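Local coordinates for protein azurocidin (Homo sapiens, PDB 1A7S) that kills many Gram-negative bacteria, attracts monocytes and fibroblasts and binds heparin, using a scaffold shared with trypsin-like serine proteases, at residues Phe12-Ser17 against Ser104-Pro109; Gly56-Arg61 against Ser138-Phe143; Cys123-Trp128 against Val144-Thr149. All blocks are in the same frame, centred on the assembly; numbering follows the deposited sequence. Where two conformers were deposited one is given.

Interaction 1. Residues Phe12-Ser17 against Ser104-Pro109; sequences FPFLAS and SVTILP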
# COMPACT_ATOMS: atom_id res chain seq x y z
N PHE A 12 -5.32 5.22 -10.26
CA PHE A 12 -5.09 5.11 -8.82
C PHE A 12 -4.20 6.22 -8.34
O PHE A 12 -3.00 6.06 -8.05
CB PHE A 12 -4.43 3.74 -8.53
CG PHE A 12 -5.30 2.61 -9.05
CD1 PHE A 12 -6.39 2.16 -8.39
CD2 PHE A 12 -4.99 1.95 -10.23
CE1 PHE A 12 -7.14 1.11 -8.83
CE2 PHE A 12 -5.69 0.92 -10.70
CZ PHE A 12 -6.82 0.48 -10.03
N PRO A 13 -4.77 7.45 -8.28
CA PRO A 13 -3.91 8.64 -8.11
C PRO A 13 -3.38 8.86 -6.69
O PRO A 13 -2.55 9.76 -6.48
CB PRO A 13 -4.79 9.77 -8.59
CG PRO A 13 -6.19 9.32 -8.38
CD PRO A 13 -6.18 7.83 -8.51
N PHE A 14 -3.75 8.03 -5.75
CA PHE A 14 -3.24 8.02 -4.41
C PHE A 14 -2.01 7.16 -4.25
O PHE A 14 -1.43 7.10 -3.17
CB PHE A 14 -4.34 7.59 -3.41
CG PHE A 14 -5.02 6.33 -3.87
CD1 PHE A 14 -4.43 5.11 -3.74
CD2 PHE A 14 -6.28 6.39 -4.53
CE1 PHE A 14 -5.00 3.94 -4.25
CE2 PHE A 14 -6.83 5.24 -5.04
CZ PHE A 14 -6.21 4.04 -4.93
N LEU A 15 -1.63 6.39 -5.27
CA LEU A 15 -0.61 5.42 -5.14
C LEU A 15 0.79 6.05 -5.00
O LEU A 15 1.10 6.99 -5.77
CB LEU A 15 -0.54 4.47 -6.31
CG LEU A 15 -1.44 3.35 -6.41
CD1 LEU A 15 -1.04 2.49 -7.63
CD2 LEU A 15 -1.56 2.46 -5.16
N ALA A 16 1.58 5.47 -4.14
CA ALA A 16 2.98 5.86 -4.01
C ALA A 16 3.88 4.74 -4.47
O ALA A 16 3.58 3.57 -4.27
CB ALA A 16 3.26 6.12 -2.51
N SER A 17 5.02 5.13 -5.01
CA SER A 17 6.17 4.27 -5.29
C SER A 17 7.26 4.67 -4.28
O SER A 17 7.63 5.82 -4.23
CB SER A 17 6.64 4.46 -6.72
OG SER A 17 7.89 3.83 -6.93
N SER A 104 -3.31 14.04 -10.70
CA SER A 104 -2.53 12.76 -10.62
C SER A 104 -2.14 12.38 -9.19
O SER A 104 -1.53 11.33 -9.04
CB SER A 104 -1.22 12.92 -11.43
OG SER A 104 -1.48 13.12 -12.78
N VAL A 105 -2.46 13.23 -8.22
CA VAL A 105 -2.08 12.99 -6.82
C VAL A 105 -3.29 13.36 -5.94
O VAL A 105 -3.68 14.53 -5.82
CB VAL A 105 -0.87 13.80 -6.42
CG1 VAL A 105 -0.56 13.62 -4.93
CG2 VAL A 105 0.38 13.41 -7.24
N THR A 106 -3.86 12.33 -5.30
CA THR A 106 -5.00 12.51 -4.43
C THR A 106 -4.80 11.69 -3.15
O THR A 106 -3.92 10.84 -3.06
CB THR A 106 -6.30 11.91 -5.13
OG1 THR A 106 -6.09 10.50 -5.26
CG2 THR A 106 -6.61 12.58 -6.40
N ILE A 107 -5.62 12.00 -2.16
CA ILE A 107 -5.59 11.34 -0.87
C ILE A 107 -6.63 10.22 -0.88
O ILE A 107 -7.78 10.37 -1.25
CB ILE A 107 -5.88 12.35 0.25
CG1 ILE A 107 -4.74 13.36 0.37
CG2 ILE A 107 -6.24 11.68 1.57
CD1 ILE A 107 -5.11 14.59 1.23
N LEU A 108 -6.22 9.06 -0.35
CA LEU A 108 -7.08 7.90 -0.20
C LEU A 108 -7.70 7.93 1.22
O LEU A 108 -6.95 7.92 2.19
CB LEU A 108 -6.23 6.62 -0.32
CG LEU A 108 -6.97 5.30 -0.19
CD1 LEU A 108 -8.03 5.15 -1.25
CD2 LEU A 108 -5.98 4.14 -0.29
N PRO A 109 -9.02 7.94 1.33
CA PRO A 109 -9.66 7.99 2.65
C PRO A 109 -9.59 6.66 3.38
O PRO A 109 -9.45 5.59 2.79
CB PRO A 109 -11.14 8.33 2.32
CG PRO A 109 -11.32 8.05 0.90
CD PRO A 109 -9.99 8.10 0.23
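Phe14 and Leu108 make the tightly packed apolar end of a contact that, in this chymotrypsin-like fold, holds the turn entering strand 15-20 of the N-terminal barrel against the long connection between strands 91-95 and 122-127. With CG between the backbone N and the carbonyl carbon (chi1 50°), the Phe14 ring is placed between Leu108 and the backbone of Phe12. Leu108 CD1 lies over the centre of one ring face, a CH-pi contact 4.0 Å from the centroid, while Phe12 C lies over the opposite face. Beside the ring, Phe14 CB and buried Leu108 CB are 3.7 Å apart; Pro178 and Val180 of strand 178-181 extend this apolar patch.

The other end, at partly exposed Pro13 and Thr106, is more polar. Thr106 OG1 lies 3.3 Å from Pro13 CG, with the methyl CG2 beside it, and Thr106 N donates a hydrogen bond to Pro13 O at 3.1 Å. The loose side is at Ser104, whose side chain points away and bonds through OG to Ser67 OG. Between the two ends Thr106 O is buried without a conventional partner, and Phe14 CA makes a bent CA-H...O contact with Thr106 O at 3.2 Å.

Interaction 2. Residues Gly56-Arg61 against Ser138-Phe143; sequences GAYDLR and SRFPRF. With NAG (2-acetamido-2-deoxy-beta-D-glucopyranose), chain B; EOH (ethanol), chain E.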
# COMPACT_ATOMS: atom_id res chain seq x y z
N GLY A 56 2.17 10.48 -8.14
CA GLY A 56 1.84 10.89 -9.48
C GLY A 56 2.52 10.10 -10.59
O GLY A 56 2.45 10.51 -11.74
N ALA A 57 3.16 8.98 -10.26
CA ALA A 57 3.83 8.21 -11.29
C ALA A 57 2.87 7.35 -12.08
O ALA A 57 1.84 6.92 -11.58
CB ALA A 57 4.87 7.31 -10.65
N TYR A 58 3.28 7.04 -13.31
CA TYR A 58 2.58 6.06 -14.14
C TYR A 58 3.58 5.00 -14.58
O TYR A 58 3.48 3.82 -14.14
CB TYR A 58 1.85 6.70 -15.30
CG TYR A 58 1.15 5.73 -16.22
CD1 TYR A 58 0.13 4.97 -15.68
CD2 TYR A 58 1.53 5.57 -17.53
CE1 TYR A 58 -0.57 4.07 -16.39
CE2 TYR A 58 0.78 4.60 -18.31
CZ TYR A 58 -0.21 3.88 -17.68
OH TYR A 58 -0.98 2.94 -18.44
N ASP A 59 4.49 5.36 -15.47
CA ASP A 59 5.56 4.45 -15.94
C ASP A 59 6.82 4.71 -15.13
O ASP A 59 7.41 5.79 -15.16
CB ASP A 59 5.81 4.81 -17.44
CG ASP A 59 6.90 4.03 -18.08
OD1 ASP A 59 7.60 3.22 -17.40
OD2 ASP A 59 7.06 4.19 -19.32
N LEU A 60 7.22 3.74 -14.32
CA LEU A 60 8.34 3.89 -13.46
C LEU A 60 9.61 4.36 -14.21
O LEU A 60 10.45 5.00 -13.59
CB LEU A 60 8.69 2.58 -12.73
CG LEU A 60 7.74 2.09 -11.69
CD1 LEU A 60 8.15 0.78 -11.09
CD2 LEU A 60 7.48 3.13 -10.60
N ARG A 61 9.77 3.99 -15.46
CA ARG A 61 10.95 4.30 -16.21
C ARG A 61 10.91 5.65 -16.91
O ARG A 61 11.92 6.00 -17.58
CB ARG A 61 11.27 3.20 -17.23
CG ARG A 61 11.42 1.83 -16.60
CD ARG A 61 11.73 0.74 -17.66
NE ARG A 61 13.14 0.80 -18.03
CZ ARG A 61 14.09 -0.02 -17.60
NH1 ARG A 61 13.81 -1.18 -17.01
NH2 ARG A 61 15.34 0.26 -17.91
N SER A 138 6.72 -4.51 -12.82
CA SER A 138 6.04 -3.95 -13.97
C SER A 138 6.29 -2.46 -14.02
O SER A 138 6.13 -1.74 -13.02
CB SER A 138 4.51 -4.20 -13.79
OG SER A 138 3.83 -3.50 -14.82
N ARG A 139 6.69 -1.95 -15.19
CA ARG A 139 6.90 -0.49 -15.29
C ARG A 139 5.62 0.30 -15.19
O ARG A 139 5.61 1.44 -14.76
CB ARG A 139 7.69 -0.12 -16.56
CG ARG A 139 6.92 -0.33 -17.87
CD ARG A 139 7.84 -0.21 -19.08
NE ARG A 139 8.33 1.14 -19.24
CZ ARG A 139 9.15 1.55 -20.22
NH1 ARG A 139 9.82 0.63 -20.93
NH2 ARG A 139 9.37 2.79 -20.41
N PHE A 140 4.52 -0.32 -15.61
CA PHE A 140 3.18 0.32 -15.49
C PHE A 140 2.48 -0.22 -14.27
O PHE A 140 2.67 -1.39 -13.86
CB PHE A 140 2.36 0.01 -16.76
CG PHE A 140 2.99 0.52 -18.04
CD1 PHE A 140 3.18 1.85 -18.27
CD2 PHE A 140 3.45 -0.38 -18.98
CE1 PHE A 140 3.75 2.29 -19.46
CE2 PHE A 140 4.08 0.05 -20.13
CZ PHE A 140 4.21 1.38 -20.39
N PRO A 141 1.59 0.53 -13.66
CA PRO A 141 0.81 -0.01 -12.57
C PRO A 141 -0.19 -1.07 -13.14
O PRO A 141 -0.62 -0.91 -14.27
CB PRO A 141 0.07 1.18 -11.97
CG PRO A 141 0.44 2.36 -12.82
CD PRO A 141 1.01 1.81 -14.12
N ARG A 142 -0.42 -2.08 -12.35
CA ARG A 142 -1.41 -3.12 -12.72
C ARG A 142 -2.39 -3.24 -11.55
O ARG A 142 -2.04 -2.90 -10.43
CB ARG A 142 -0.72 -4.42 -13.08
CG ARG A 142 0.28 -4.30 -14.20
CD ARG A 142 0.86 -5.63 -14.60
NE ARG A 142 -0.13 -6.43 -15.34
CZ ARG A 142 -0.43 -6.32 -16.61
NH1 ARG A 142 0.11 -5.47 -17.45
NH2 ARG A 142 -1.42 -7.14 -17.09
N PHE A 143 -3.57 -3.80 -11.81
CA PHE A 143 -4.59 -3.95 -10.81
C PHE A 143 -5.37 -5.21 -10.99
O PHE A 143 -5.54 -5.74 -12.11
CB PHE A 143 -5.48 -2.70 -10.73
CG PHE A 143 -6.43 -2.58 -11.90
CD1 PHE A 143 -5.99 -2.14 -13.14
CD2 PHE A 143 -7.76 -2.92 -11.77
CE1 PHE A 143 -6.81 -2.13 -14.25
CE2 PHE A 143 -8.59 -2.82 -12.88
CZ PHE A 143 -8.09 -2.44 -14.11
C1 NAG B . -13.39 -6.15 -12.00
C2 NAG B . -12.94 -6.46 -13.47
C3 NAG B . -13.83 -5.68 -14.41
C4 NAG B . -15.31 -6.23 -14.15
C5 NAG B . -15.61 -5.75 -12.71
C6 NAG B . -16.90 -6.31 -12.17
C7 NAG B . -10.47 -6.73 -13.69
C8 NAG B . -9.12 -6.09 -13.71
N2 NAG B . -11.56 -5.92 -13.65
O3 NAG B . -13.54 -6.03 -15.73
O4 NAG B . -16.11 -5.44 -15.08
O5 NAG B . -14.77 -6.55 -11.85
O6 NAG B . -17.16 -7.57 -12.72
O7 NAG B . -10.62 -7.91 -13.65
C1 EOH E . -0.60 8.17 -13.07
C2 EOH E . -0.66 6.80 -12.69
O EOH E . 0.16 9.36 -13.09
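Asp59 and Arg139 meet because CG of Asp59 stands anti to its backbone N (chi1 178°), whereas CG of Arg139 lies between its backbone N and carbonyl carbon (chi1 69°), with a bend at chi3 (-67°) further along the chain. The guanidinium grips the carboxylate side-on: Arg139 NE donates almost straight to Asp59 OD1 at 2.9 Å. In this salt bridge Arg139 NH2 makes a more bent bond of 2.9 Å to the syn lone pair of Asp59 OD2. Asp59 OD1 also accepts from Arg61 N at 3.0 Å, closing an Asx turn, and its two donors come from opposite faces of the carboxylate plane. This double use probably fixes the rotation of the buried acid.

Arg61 CD lies 3.7 Å from Arg139 CZ, over the centre of one guanidinium face. The two arginine side chains cross at about a right angle, and Asp59 probably offsets part of their mutual repulsion. Leu60 N adds a backbone hydrogen bond of 2.8 Å to Arg139 O. On the apolar side, Tyr58 CE2 touches Phe140 CD1 at 3.7 Å, the rings set obliquely, and Pro141 CD packs against Tyr58 CE1.

Tyr58 OH is hydrogen-bonded to Ala7 O, and Lys6 of strand 5-6 makes a cation-pi contact with the Phe140 ring. The contact thus sets the loop between strands 51-55 and 69-77 of the first barrel against the approach to strand 142-148 of the second.

Interaction 3. Residues Cys123-Trp128 against Val144-Thr149; sequences CQVAGW and VNVTVT. With NAG (2-acetamido-2-deoxy-beta-D-glucopyranose), chain B; EOH (ethanol), chain G.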
# COMPACT_ATOMS: atom_id res chain seq x y z
N CYS A 123 -13.03 -5.88 -3.67
CA CYS A 123 -12.02 -4.86 -3.52
C CYS A 123 -11.10 -4.88 -4.77
O CYS A 123 -11.24 -5.73 -5.65
CB CYS A 123 -11.18 -5.18 -2.27
SG CYS A 123 -12.07 -5.45 -0.75
N GLN A 124 -10.16 -3.96 -4.79
CA GLN A 124 -9.08 -3.96 -5.77
C GLN A 124 -7.75 -3.69 -5.04
O GLN A 124 -7.72 -3.07 -4.01
CB GLN A 124 -9.25 -2.89 -6.86
CG GLN A 124 -10.45 -3.14 -7.75
CD GLN A 124 -10.60 -2.25 -8.92
OE1 GLN A 124 -11.05 -2.72 -10.03
NE2 GLN A 124 -10.25 -1.04 -8.86
N VAL A 125 -6.70 -4.20 -5.68
CA VAL A 125 -5.34 -3.90 -5.29
C VAL A 125 -4.55 -3.55 -6.52
O VAL A 125 -4.72 -4.28 -7.57
CB VAL A 125 -4.72 -5.00 -4.42
CG1 VAL A 125 -4.70 -6.35 -5.03
CG2 VAL A 125 -3.41 -4.54 -3.87
N ALA A 126 -3.75 -2.56 -6.52
CA ALA A 126 -2.94 -2.07 -7.61
C ALA A 126 -1.50 -1.89 -7.15
O ALA A 126 -1.21 -1.57 -6.01
CB ALA A 126 -3.50 -0.78 -8.17
N GLY A 127 -0.57 -1.98 -8.10
CA GLY A 127 0.81 -1.79 -7.81
C GLY A 127 1.72 -2.06 -8.98
O GLY A 127 1.25 -2.50 -10.05
N TRP A 128 3.00 -1.84 -8.77
CA TRP A 128 4.03 -2.01 -9.78
C TRP A 128 4.79 -3.32 -9.58
O TRP A 128 5.86 -3.52 -10.18
CB TRP A 128 4.98 -0.85 -9.81
CG TRP A 128 4.45 0.45 -10.34
CD1 TRP A 128 4.46 0.80 -11.67
CD2 TRP A 128 3.87 1.54 -9.65
NE1 TRP A 128 3.95 2.06 -11.82
CE2 TRP A 128 3.57 2.54 -10.60
CE3 TRP A 128 3.55 1.78 -8.30
CZ2 TRP A 128 2.98 3.75 -10.25
CZ3 TRP A 128 3.00 3.00 -7.96
CH2 TRP A 128 2.73 3.96 -8.95
N VAL A 144 -5.91 -5.69 -9.89
CA VAL A 144 -6.71 -6.92 -9.89
C VAL A 144 -7.89 -6.77 -8.93
O VAL A 144 -7.78 -6.10 -7.90
CB VAL A 144 -5.83 -8.12 -9.50
CG1 VAL A 144 -5.14 -8.00 -8.15
CG2 VAL A 144 -6.43 -9.45 -9.77
N ASN A 145 -9.02 -7.37 -9.31
CA ASN A 145 -10.18 -7.49 -8.46
C ASN A 145 -9.93 -8.63 -7.47
O ASN A 145 -9.52 -9.71 -7.93
CB ASN A 145 -11.39 -7.86 -9.29
CG ASN A 145 -11.92 -6.70 -10.13
OD1 ASN A 145 -11.72 -5.52 -9.83
ND2 ASN A 145 -12.62 -7.08 -11.21
N VAL A 146 -10.18 -8.41 -6.21
CA VAL A 146 -10.00 -9.42 -5.19
C VAL A 146 -11.25 -9.45 -4.31
O VAL A 146 -12.00 -8.44 -4.27
CB VAL A 146 -8.72 -9.29 -4.38
CG1 VAL A 146 -7.47 -9.20 -5.29
CG2 VAL A 146 -8.75 -8.06 -3.47
N THR A 147 -11.42 -10.54 -3.59
CA THR A 147 -12.60 -10.69 -2.71
C THR A 147 -12.15 -11.05 -1.32
O THR A 147 -11.29 -11.91 -1.14
CB THR A 147 -13.53 -11.81 -3.30
OG1 THR A 147 -13.91 -11.39 -4.61
CG2 THR A 147 -14.76 -11.95 -2.45
N VAL A 148 -12.73 -10.43 -0.32
CA VAL A 148 -12.36 -10.73 1.10
C VAL A 148 -12.77 -12.13 1.45
O VAL A 148 -13.88 -12.55 1.18
CB VAL A 148 -13.05 -9.70 2.02
CG1 VAL A 148 -12.83 -10.06 3.49
CG2 VAL A 148 -12.52 -8.30 1.70
N THR A 149 -11.83 -12.87 2.05
CA THR A 149 -12.04 -14.25 2.46
C THR A 149 -12.86 -14.36 3.73
O THR A 149 -12.98 -13.43 4.49
CB THR A 149 -10.71 -14.98 2.74
OG1 THR A 149 -10.15 -14.47 3.96
CG2 THR A 149 -9.69 -14.85 1.65
C1 NAG B . -13.39 -6.15 -12.00
C2 NAG B . -12.94 -6.46 -13.47
C3 NAG B . -13.83 -5.68 -14.41
C4 NAG B . -15.31 -6.23 -14.15
C5 NAG B . -15.61 -5.75 -12.71
C6 NAG B . -16.90 -6.31 -12.17
C7 NAG B . -10.47 -6.73 -13.69
C8 NAG B . -9.12 -6.09 -13.71
N2 NAG B . -11.56 -5.92 -13.65
O3 NAG B . -13.54 -6.03 -15.73
O4 NAG B . -16.11 -5.44 -15.08
O5 NAG B . -14.77 -6.55 -11.85
O6 NAG B . -17.16 -7.57 -12.72
O7 NAG B . -10.62 -7.91 -13.65
C1 EOH G . -5.25 0.40 -4.93
C2 EOH G . -6.47 -0.26 -5.46
O EOH G . -4.08 -0.44 -4.63
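Cys123 and Val125 pair with Val146 and Val144 in two antiparallel hydrogen-bonded pairs, on either side of the non-hydrogen-bonded pair Gln124-Asn145, in strands whose axes come within 4.6 Å and run at 133° to one another. They form a hairpin of the C-terminal barrel of the chymotrypsin-like fold. Four backbone hydrogen bonds join them, from Cys123 N to Val146 O at 2.8 Å, from Val146 N to Cys123 O, from Val125 N to Val144 O and from Val144 N to Val125 O.

Cys123, Val125, Val144 and Val146 share the buried face of the sheet. In Val125 and Val144 alike, CG1 stands between the backbone N and the carbonyl carbon (chi1 57°); the side chains lie side by side, pointing the same way, and their CG1 atoms touch at 3.6 Å. Val125 CG1 also reaches Val146 CG1 at 4.0 Å. Further along, Cys123 SG meets Val148 CG2 at 3.8 Å and is joined by a disulfide to Cys181. Leu179 of strand 178-181 packs on both Cys123 and Val146.

Gln124 and Asn145 occupy the opposite, partly exposed face. Their side chains run alongside each other with amide planes only 20° apart. On the side of strand 122-127 toward strand 178-181, Ala126 N donates to an ethanol, probably from the crystallisation liquor, that also hydrogen-bonds to Pro178 O. Asn145 opens an Asn-Val-Thr sequon and carries the glycan: its ND2 is bonded covalently to C1 of the N-acetylglucosamine at 1.4 Å.

Overall arrangement
From the N terminus, residues 12-17 open interaction 1 and residues 56-61 open interaction 2 before 104-109 closes the first loop. Residues 123-128 then begin interaction 3, 138-143 closes interaction 2, and 144-149 closes interaction 3 directly afterwards. Interaction 2 therefore crosses both of the others, whereas 1 and 3 follow in series. Interaction 1 ties the first barrel to the connection between the barrels, interaction 2 joins a loop of the first barrel to the second, and interaction 3 lies within the second. They also touch: the Phe12 ring meets Phe143 and Ala126, while Trp128 packs on Leu15 and Leu60 and donates through NE1 to Tyr58 O.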